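Local structure of histone acetyltransferase HPA2 and related acetyltransferases (Corynebacterium glutamicum ATCC 13032, 2QEC) at residues Phe119-Pro124 / Ala194-Pro199; Ile159-Thr164 / Leu175-Leu180. The protein probably transfers acyl groups other than amino-acyl groups and belongs to the GCN5-related N-acetyltransferase (GNAT) family. The protein carries 1 engineered substitution. One frame throughout, in Å; residues are numbered along the deposited sequence.

Contact 1: residues Phe119-Pro124 / Ala194-Pro199; sequences FHPKFP and AMWKPP. With EDO (1,2-ethanediol), chain F.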
ATOM      1  N   PHE A 119       8.214  -4.297   3.493  1.00 39.07           N
ATOM      2  CA  PHE A 119       7.388  -3.091   3.380  1.00 39.29           C
ATOM      3  C   PHE A 119       6.627  -3.001   2.059  1.00 38.45           C
ATOM      4  O   PHE A 119       5.816  -2.102   1.887  1.00 38.52           O
ATOM      5  CB  PHE A 119       8.278  -1.871   3.582  1.00 37.87           C
ATOM      6  CG  PHE A 119       8.792  -1.741   4.983  1.00 33.76           C
ATOM      7  CD1 PHE A 119       8.016  -1.166   5.966  1.00 35.38           C
ATOM      8  CD2 PHE A 119      10.057  -2.214   5.330  1.00 37.75           C
ATOM      9  CE1 PHE A 119       8.462  -1.046   7.254  1.00 40.19           C
ATOM     10  CE2 PHE A 119      10.508  -2.103   6.641  1.00 38.83           C
ATOM     11  CZ  PHE A 119       9.715  -1.506   7.599  1.00 38.42           C
ATOM     12  N   HIS A 120       6.854  -3.947   1.144  1.00 34.85           N
ATOM     13  CA  HIS A 120       6.074  -4.052  -0.067  1.00 32.02           C
ATOM     14  C   HIS A 120       4.653  -4.492   0.268  1.00 38.95           C
ATOM     15  O   HIS A 120       4.438  -5.475   0.977  1.00 35.96           O
ATOM     16  CB  HIS A 120       6.627  -5.073  -1.063  1.00 38.45           C
ATOM     17  CG  HIS A 120       7.985  -4.749  -1.587  1.00 36.57           C
ATOM     18  ND1 HIS A 120       8.311  -4.835  -2.928  1.00 40.51           N
ATOM     19  CD2 HIS A 120       9.121  -4.374  -0.948  1.00 46.23           C
ATOM     20  CE1 HIS A 120       9.571  -4.503  -3.090  1.00 39.44           C
ATOM     21  NE2 HIS A 120      10.091  -4.224  -1.912  1.00 39.19           N
ATOM     22  N   PRO A 121       3.683  -3.790  -0.267  1.00 36.40           N
ATOM     23  CA  PRO A 121       2.304  -4.268  -0.091  1.00 39.07           C
ATOM     24  C   PRO A 121       2.098  -5.716  -0.595  1.00 36.67           C
ATOM     25  O   PRO A 121       2.803  -6.194  -1.477  1.00 34.62           O
ATOM     26  CB  PRO A 121       1.468  -3.218  -0.847  1.00 41.74           C
ATOM     27  CG  PRO A 121       2.402  -1.982  -0.901  1.00 38.84           C
ATOM     28  CD  PRO A 121       3.755  -2.552  -1.059  1.00 42.84           C
ATOM     29  N   LYS A 122       1.199  -6.451   0.048  1.00 36.03           N
ATOM     30  CA  LYS A 122       1.064  -7.878  -0.240  1.00 36.76           C
ATOM     31  C   LYS A 122       0.061  -8.080  -1.354  1.00 37.34           C
ATOM     32  O   LYS A 122      -0.941  -8.768  -1.199  1.00 38.38           O
ATOM     33  CB  LYS A 122       0.612  -8.635   1.007  1.00 33.91           C
ATOM     34  CG  LYS A 122       1.541  -8.458   2.208  1.00 44.96           C
ATOM     35  CD  LYS A 122       2.882  -9.169   1.994  1.00 57.46           C
ATOM     36  CE  LYS A 122       3.729  -9.238   3.286  1.00 61.85           C
ATOM     37  NZ  LYS A 122       5.071  -9.851   3.012  1.00 72.06           N
ATOM     38  N   PHE A 123       0.331  -7.445  -2.470  1.00 35.36           N
ATOM     39  CA  PHE A 123      -0.509  -7.502  -3.655  1.00 39.44           C
ATOM     40  C   PHE A 123       0.456  -7.462  -4.826  1.00 40.30           C
ATOM     41  O   PHE A 123       1.538  -6.910  -4.692  1.00 41.05           O
ATOM     42  CB  PHE A 123      -1.418  -6.276  -3.710  1.00 35.14           C
ATOM     43  CG  PHE A 123      -2.318  -6.160  -2.517  1.00 38.97           C
ATOM     44  CD1 PHE A 123      -3.473  -6.892  -2.467  1.00 40.05           C
ATOM     45  CD2 PHE A 123      -1.969  -5.369  -1.423  1.00 43.65           C
ATOM     46  CE1 PHE A 123      -4.311  -6.828  -1.344  1.00 36.63           C
ATOM     47  CE2 PHE A 123      -2.774  -5.294  -0.323  1.00 40.84           C
ATOM     48  CZ  PHE A 123      -3.964  -6.019  -0.295  1.00 36.90           C
ATOM     49  N   PRO A 124       0.073  -8.055  -5.972  1.00 41.86           N
ATOM     50  CA  PRO A 124       1.020  -8.128  -7.104  1.00 41.36           C
ATOM     51  C   PRO A 124       1.422  -6.769  -7.600  1.00 37.11           C
ATOM     52  O   PRO A 124       0.593  -5.844  -7.674  1.00 37.58           O
ATOM     53  CB  PRO A 124       0.237  -8.896  -8.183  1.00 45.20           C
ATOM     54  CG  PRO A 124      -0.881  -9.595  -7.424  1.00 46.72           C
ATOM     55  CD  PRO A 124      -1.214  -8.717  -6.266  1.00 46.23           C
ATOM     56  N   ALA A 194       8.371   5.029   0.706  1.00 37.26           N
ATOM     57  CA  ALA A 194       7.713   3.997  -0.087  1.00 33.04           C
ATOM     58  C   ALA A 194       6.575   4.638  -0.835  1.00 37.34           C
ATOM     59  O   ALA A 194       5.790   5.398  -0.240  1.00 38.18           O
ATOM     60  CB  ALA A 194       7.132   2.915   0.860  1.00 35.85           C
HETATM   61  N   MSE A 195       6.412   4.274  -2.105  1.00 38.23           N
HETATM   62  CA  MSE A 195       5.333   4.803  -2.936  1.00 39.02           C
HETATM   63  C   MSE A 195       4.717   3.698  -3.793  1.00 39.37           C
HETATM   64  O   MSE A 195       5.327   2.676  -4.022  1.00 37.65           O
HETATM   65  CB  MSE A 195       5.870   5.913  -3.854  1.00 36.16           C
HETATM   66  CG  MSE A 195       6.647   6.979  -3.110  1.00 42.23           C
HETATM   67 SE   MSE A 195       7.063   8.523  -4.147  0.75 43.69          SE
HETATM   68  CE  MSE A 195       5.486   9.247  -3.800  1.00 35.06           C
ATOM     69  N   TRP A 196       3.491   3.958  -4.262  1.00 40.23           N
ATOM     70  CA  TRP A 196       2.681   3.015  -4.986  1.00 39.12           C
ATOM     71  C   TRP A 196       2.022   3.695  -6.162  1.00 42.69           C
ATOM     72  O   TRP A 196       1.225   4.633  -5.959  1.00 39.43           O
ATOM     73  CB  TRP A 196       1.576   2.556  -4.032  1.00 38.97           C
ATOM     74  CG  TRP A 196       0.637   1.459  -4.474  1.00 40.35           C
ATOM     75  CD1 TRP A 196      -0.687   1.585  -4.751  1.00 42.51           C
ATOM     76  CD2 TRP A 196       0.940   0.070  -4.590  1.00 41.96           C
ATOM     77  NE1 TRP A 196      -1.228   0.360  -5.050  1.00 41.37           N
ATOM     78  CE2 TRP A 196      -0.251  -0.590  -4.961  1.00 37.27           C
ATOM     79  CE3 TRP A 196       2.105  -0.684  -4.421  1.00 38.48           C
ATOM     80  CZ2 TRP A 196      -0.309  -1.965  -5.159  1.00 41.07           C
ATOM     81  CZ3 TRP A 196       2.049  -2.058  -4.629  1.00 40.31           C
ATOM     82  CH2 TRP A 196       0.854  -2.685  -4.984  1.00 41.78           C
ATOM     83  N   LYS A 197       2.247   3.170  -7.360  1.00 42.70           N
ATOM     84  CA  LYS A 197       1.393   3.513  -8.507  1.00 43.44           C
ATOM     85  C   LYS A 197       0.304   2.450  -8.614  1.00 42.61           C
ATOM     86  O   LYS A 197       0.590   1.274  -8.838  1.00 43.17           O
ATOM     87  CB  LYS A 197       2.193   3.634  -9.798  1.00 40.97           C
ATOM     88  CG  LYS A 197       1.319   3.962 -10.989  1.00 44.53           C
ATOM     89  CD  LYS A 197       2.079   4.528 -12.135  1.00 50.46           C
ATOM     90  CE  LYS A 197       1.167   4.989 -13.273  1.00 52.79           C
ATOM     91  NZ  LYS A 197       0.082   4.017 -13.677  1.00 43.06           N
ATOM     92  N   PRO A 198      -0.969   2.853  -8.395  1.00 42.47           N
ATOM     93  CA  PRO A 198      -1.989   1.840  -8.255  1.00 41.67           C
ATOM     94  C   PRO A 198      -2.337   1.118  -9.543  1.00 42.01           C
ATOM     95  O   PRO A 198      -2.080   1.647 -10.632  1.00 38.95           O
ATOM     96  CB  PRO A 198      -3.201   2.593  -7.712  1.00 42.95           C
ATOM     97  CG  PRO A 198      -2.955   4.024  -7.988  1.00 42.01           C
ATOM     98  CD  PRO A 198      -1.481   4.229  -8.265  1.00 39.20           C
ATOM     99  N   PRO A 199      -2.926  -0.071  -9.412  1.00 42.89           N
ATOM    100  CA  PRO A 199      -3.423  -0.760 -10.580  1.00 43.50           C
ATOM    101  C   PRO A 199      -4.684  -0.062 -11.052  1.00 44.42           C
ATOM    102  O   PRO A 199      -5.232   0.768 -10.337  1.00 42.66           O
ATOM    103  CB  PRO A 199      -3.676  -2.168 -10.064  1.00 42.74           C
ATOM    104  CG  PRO A 199      -4.063  -1.972  -8.639  1.00 45.35           C
ATOM    105  CD  PRO A 199      -3.168  -0.836  -8.182  1.00 40.07           C
TER
HETATM  106  C1  EDO F 208       1.525   0.973 -14.067  1.00 57.21           C
HETATM  107  O1  EDO F 208       1.114   1.932 -13.099  1.00 65.07           O
HETATM  108  C2  EDO F 208       1.974   1.560 -15.404  1.00 54.64           C
HETATM  109  O2  EDO F 208       1.144   2.595 -15.915  1.00 62.08           O
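The indole N-H of Trp196, whose six-membered ring packs obliquely against Pro121, is spent on another chain: NE1 donates a hydrogen bond to the carbonyl O of Pro179 in the second subunit. This bond settles the ring's only polar atom and leaves the six-membered half to meet the segment 119-124. Pro121 gives the largest share of that meeting. Its CG lies 3.7 Å from CZ3 of Trp196, with CB and CD at a similar remove, so one side of the pyrrolidine slides past the indole. With CG of Trp196 anti to the backbone N (chi1 -174°), the indole is carried off strand 192-197 toward this loop. In the GNAT fold seen here, the loop leads into the central strand 126-133, while 192-197 lies between the strands 159-163 and 178-183. An inverse gamma turn centred on Lys122 bends the loop, its Phe123 N to Pro121 O bond being weak. Beyond the turn, CB of Phe123 comes within 4.4 Å of Trp196 CH2, and the carbonyl O of Phe123 stands at the indole edge, near its plane, while accepting a hydrogen bond from His125. The Phe123 side chain also packs on Ala194 of the second subunit. Next to Trp196 on the strand, Lys197 NZ donates a 2.9 Å bond to O2 of a 1,2-ethanediol, probably a relic of crystallisation.

Contact 2: residues Ile159-Thr164 / Leu175-Leu180; sequences IYLEAT and LGFVPL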
ATOM      1  N   ILE A 159       2.891  -0.588  -9.388  1.00 40.91           N
ATOM      2  CA  ILE A 159       4.319  -0.435  -9.224  1.00 39.10           C
ATOM      3  C   ILE A 159       4.614   0.058  -7.783  1.00 41.24           C
ATOM      4  O   ILE A 159       3.988   0.992  -7.311  1.00 39.27           O
ATOM      5  CB  ILE A 159       4.875   0.584 -10.206  1.00 37.83           C
ATOM      6  CG1 ILE A 159       4.364   0.305 -11.627  1.00 40.17           C
ATOM      7  CG2 ILE A 159       6.426   0.549 -10.165  1.00 39.58           C
ATOM      8  CD1 ILE A 159       4.921   1.290 -12.716  1.00 39.37           C
ATOM      9  N   TYR A 160       5.597  -0.576  -7.137  1.00 37.56           N
ATOM     10  CA  TYR A 160       6.208  -0.133  -5.868  1.00 38.22           C
ATOM     11  C   TYR A 160       7.636   0.402  -6.104  1.00 40.68           C
ATOM     12  O   TYR A 160       8.357  -0.118  -6.935  1.00 38.27           O
ATOM     13  CB  TYR A 160       6.227  -1.341  -4.890  1.00 40.03           C
ATOM     14  CG  TYR A 160       6.878  -1.102  -3.537  1.00 37.96           C
ATOM     15  CD1 TYR A 160       6.202  -0.494  -2.523  1.00 37.10           C
ATOM     16  CD2 TYR A 160       8.214  -1.447  -3.313  1.00 37.03           C
ATOM     17  CE1 TYR A 160       6.813  -0.252  -1.269  1.00 34.24           C
ATOM     18  CE2 TYR A 160       8.837  -1.201  -2.084  1.00 37.70           C
ATOM     19  CZ  TYR A 160       8.094  -0.616  -1.048  1.00 38.30           C
ATOM     20  OH  TYR A 160       8.669  -0.365   0.184  1.00 36.96           O
ATOM     21  N   LEU A 161       8.005   1.468  -5.401  1.00 39.58           N
ATOM     22  CA  LEU A 161       9.350   1.925  -5.310  1.00 40.29           C
ATOM     23  C   LEU A 161       9.576   2.604  -3.954  1.00 38.93           C
ATOM     24  O   LEU A 161       8.658   2.855  -3.184  1.00 36.76           O
ATOM     25  CB  LEU A 161       9.704   2.876  -6.481  1.00 40.41           C
ATOM     26  CG  LEU A 161       8.855   4.148  -6.661  1.00 38.18           C
ATOM     27  CD1 LEU A 161       9.241   5.247  -5.660  1.00 41.76           C
ATOM     28  CD2 LEU A 161       9.016   4.673  -8.047  1.00 39.62           C
ATOM     29  N   GLU A 162      10.835   2.879  -3.653  1.00 35.52           N
ATOM     30  CA  GLU A 162      11.231   3.582  -2.435  1.00 34.92           C
ATOM     31  C   GLU A 162      12.031   4.782  -2.816  1.00 41.94           C
ATOM     32  O   GLU A 162      13.139   4.627  -3.326  1.00 39.43           O
ATOM     33  CB  GLU A 162      12.032   2.632  -1.574  1.00 34.90           C
ATOM     34  CG  GLU A 162      11.102   1.595  -0.919  1.00 39.09           C
ATOM     35  CD  GLU A 162      11.810   0.336  -0.431  1.00 49.69           C
ATOM     36  OE1 GLU A 162      13.031   0.264  -0.585  1.00 50.79           O
ATOM     37  OE2 GLU A 162      11.140  -0.559   0.154  1.00 47.02           O
ATOM     38  N   ALA A 163      11.474   5.976  -2.631  1.00 43.21           N
ATOM     39  CA  ALA A 163      12.142   7.204  -3.105  1.00 43.45           C
ATOM     40  C   ALA A 163      13.129   7.704  -2.050  1.00 44.00           C
ATOM     41  O   ALA A 163      12.833   7.719  -0.855  1.00 44.45           O
ATOM     42  CB  ALA A 163      11.104   8.282  -3.457  1.00 43.22           C
ATOM     43  N   THR A 164      14.324   8.084  -2.484  1.00 44.25           N
ATOM     44  CA  THR A 164      15.387   8.468  -1.548  1.00 47.98           C
ATOM     45  C   THR A 164      15.500   9.959  -1.207  1.00 50.11           C
ATOM     46  O   THR A 164      16.311  10.319  -0.333  1.00 48.98           O
ATOM     47  CB  THR A 164      16.729   8.016  -2.071  1.00 50.09           C
ATOM     48  OG1 THR A 164      16.898   8.530  -3.402  1.00 56.07           O
ATOM     49  CG2 THR A 164      16.807   6.485  -2.091  1.00 49.01           C
ATOM     50  N   LEU A 175       4.102  11.287 -11.825  1.00 50.23           N
ATOM     51  CA  LEU A 175       3.896  10.132 -12.707  1.00 49.78           C
ATOM     52  C   LEU A 175       2.838   9.159 -12.226  1.00 50.73           C
ATOM     53  O   LEU A 175       2.677   8.088 -12.817  1.00 54.38           O
ATOM     54  CB  LEU A 175       5.227   9.387 -12.888  1.00 50.46           C
ATOM     55  CG  LEU A 175       6.318  10.218 -13.524  1.00 51.64           C
ATOM     56  CD1 LEU A 175       7.670   9.538 -13.332  1.00 51.33           C
ATOM     57  CD2 LEU A 175       6.024  10.414 -14.995  1.00 57.63           C
ATOM     58  N   GLY A 176       2.089   9.542 -11.195  1.00 49.01           N
ATOM     59  CA  GLY A 176       0.991   8.729 -10.679  1.00 47.91           C
ATOM     60  C   GLY A 176       1.261   7.868  -9.457  1.00 49.10           C
ATOM     61  O   GLY A 176       0.387   7.120  -9.058  1.00 44.27           O
ATOM     62  N   PHE A 177       2.451   7.938  -8.864  1.00 48.11           N
ATOM     63  CA  PHE A 177       2.708   7.272  -7.566  1.00 46.88           C
ATOM     64  C   PHE A 177       2.130   8.041  -6.384  1.00 43.92           C
ATOM     65  O   PHE A 177       2.290   9.254  -6.278  1.00 45.66           O
ATOM     66  CB  PHE A 177       4.207   7.087  -7.341  1.00 47.17           C
ATOM     67  CG  PHE A 177       4.849   6.101  -8.269  1.00 41.73           C
ATOM     68  CD1 PHE A 177       5.151   6.450  -9.588  1.00 46.40           C
ATOM     69  CD2 PHE A 177       5.129   4.821  -7.842  1.00 39.40           C
ATOM     70  CE1 PHE A 177       5.736   5.544 -10.441  1.00 42.95           C
ATOM     71  CE2 PHE A 177       5.736   3.917  -8.663  1.00 40.96           C
ATOM     72  CZ  PHE A 177       6.034   4.282  -9.995  1.00 45.26           C
ATOM     73  N   VAL A 178       1.468   7.337  -5.468  1.00 44.38           N
ATOM     74  CA  VAL A 178       1.003   7.962  -4.223  1.00 44.32           C
ATOM     75  C   VAL A 178       1.894   7.497  -3.053  1.00 45.98           C
ATOM     76  O   VAL A 178       2.490   6.416  -3.127  1.00 43.35           O
ATOM     77  CB  VAL A 178      -0.477   7.642  -3.892  1.00 45.88           C
ATOM     78  CG1 VAL A 178      -1.406   8.125  -4.989  1.00 44.13           C
ATOM     79  CG2 VAL A 178      -0.671   6.190  -3.601  1.00 50.73           C
ATOM     80  N   PRO A 179       2.042   8.338  -1.989  1.00 43.37           N
ATOM     81  CA  PRO A 179       2.881   7.852  -0.894  1.00 39.20           C
ATOM     82  C   PRO A 179       2.211   6.733  -0.081  1.00 40.31           C
ATOM     83  O   PRO A 179       1.010   6.755   0.129  1.00 36.91           O
ATOM     84  CB  PRO A 179       3.070   9.094   0.006  1.00 36.97           C
ATOM     85  CG  PRO A 179       1.932  10.031  -0.346  1.00 36.35           C
ATOM     86  CD  PRO A 179       1.597   9.740  -1.792  1.00 39.26           C
ATOM     87  N   LEU A 180       3.029   5.797   0.393  1.00 37.91           N
ATOM     88  CA  LEU A 180       2.631   4.828   1.406  1.00 37.81           C
ATOM     89  C   LEU A 180       3.144   5.327   2.771  1.00 36.85           C
ATOM     90  O   LEU A 180       2.382   5.509   3.694  1.00 38.84           O
ATOM     91  CB  LEU A 180       3.216   3.468   1.058  1.00 36.37           C
ATOM     92  CG  LEU A 180       2.652   2.757  -0.184  1.00 37.20           C
ATOM     93  CD1 LEU A 180       3.472   1.493  -0.486  1.00 33.75           C
ATOM     94  CD2 LEU A 180       1.216   2.316   0.062  1.00 39.94           C
TER
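From its CB outward, Ile159 lies against one ring, that of Phe177. The CB itself is 3.8 Å from Phe177 CE2; the CG2 methyl, anti to the backbone N (chi1 -48° for the other branch), keeps the same distance from CE2 and reaches CZ as well; at the tip, CD1 grazes CZ at 4.2 Å. The two side chains are skewed to each other, and helix 142-154 adds Ile151 and Ala154 around the isoleucine. Leu161, two residues along the strand, takes a face of the same ring. Its CD2 methyl stands 3.8 Å from the ring centroid, 26° off the normal and offset toward the rim, a CH-pi contact in which CE2 is the nearest ring carbon at 3.4 Å. The leucine reaches this place with CG set between backbone N and carbonyl carbon (chi1 58°). Strand 159-163, helix 166-174 and strand 178-183 form a beta-alpha-beta crossover that leaves room for strand 192-197 between its two parallel strands, so these side chains meet across an intervening strand. The helix closes in a Schellman motif with Gly176 at C-prime: Phe177 N bonds to Tyr172 O and Gly176 N to Asn173 O, and the phenylalanine turns back into the core straight afterwards. Tyr160 lies on the other side of the sheet, where Leu180 CD1 meets the edge of its ring, 3.8 Å from CE1 and near the ring plane. His120 also meets that tyrosine ring, and Leu180 also packs on Trp196 of the second subunit.

How the contacts relate
The centres of contact 1 and contact 2 lie about 8 Å apart, on the same side of the chain's centre. Along the chain the order is 119-124, 159-164, 175-180, 194-199, so contact 2 falls wholly between the two halves of contact 1. Both share one end of the mixed sheet, that of its outermost strand 178-183. Backbone bonds tie them there: Lys197 N lies 2.8 Å from Ile159 O, and Trp196 O is equally far from Val178 N. The loop before strand 126-133 packs on one side of this sheet end. Both contacts also touch the second subunit, so this end of the fold contributes to the dimer interface.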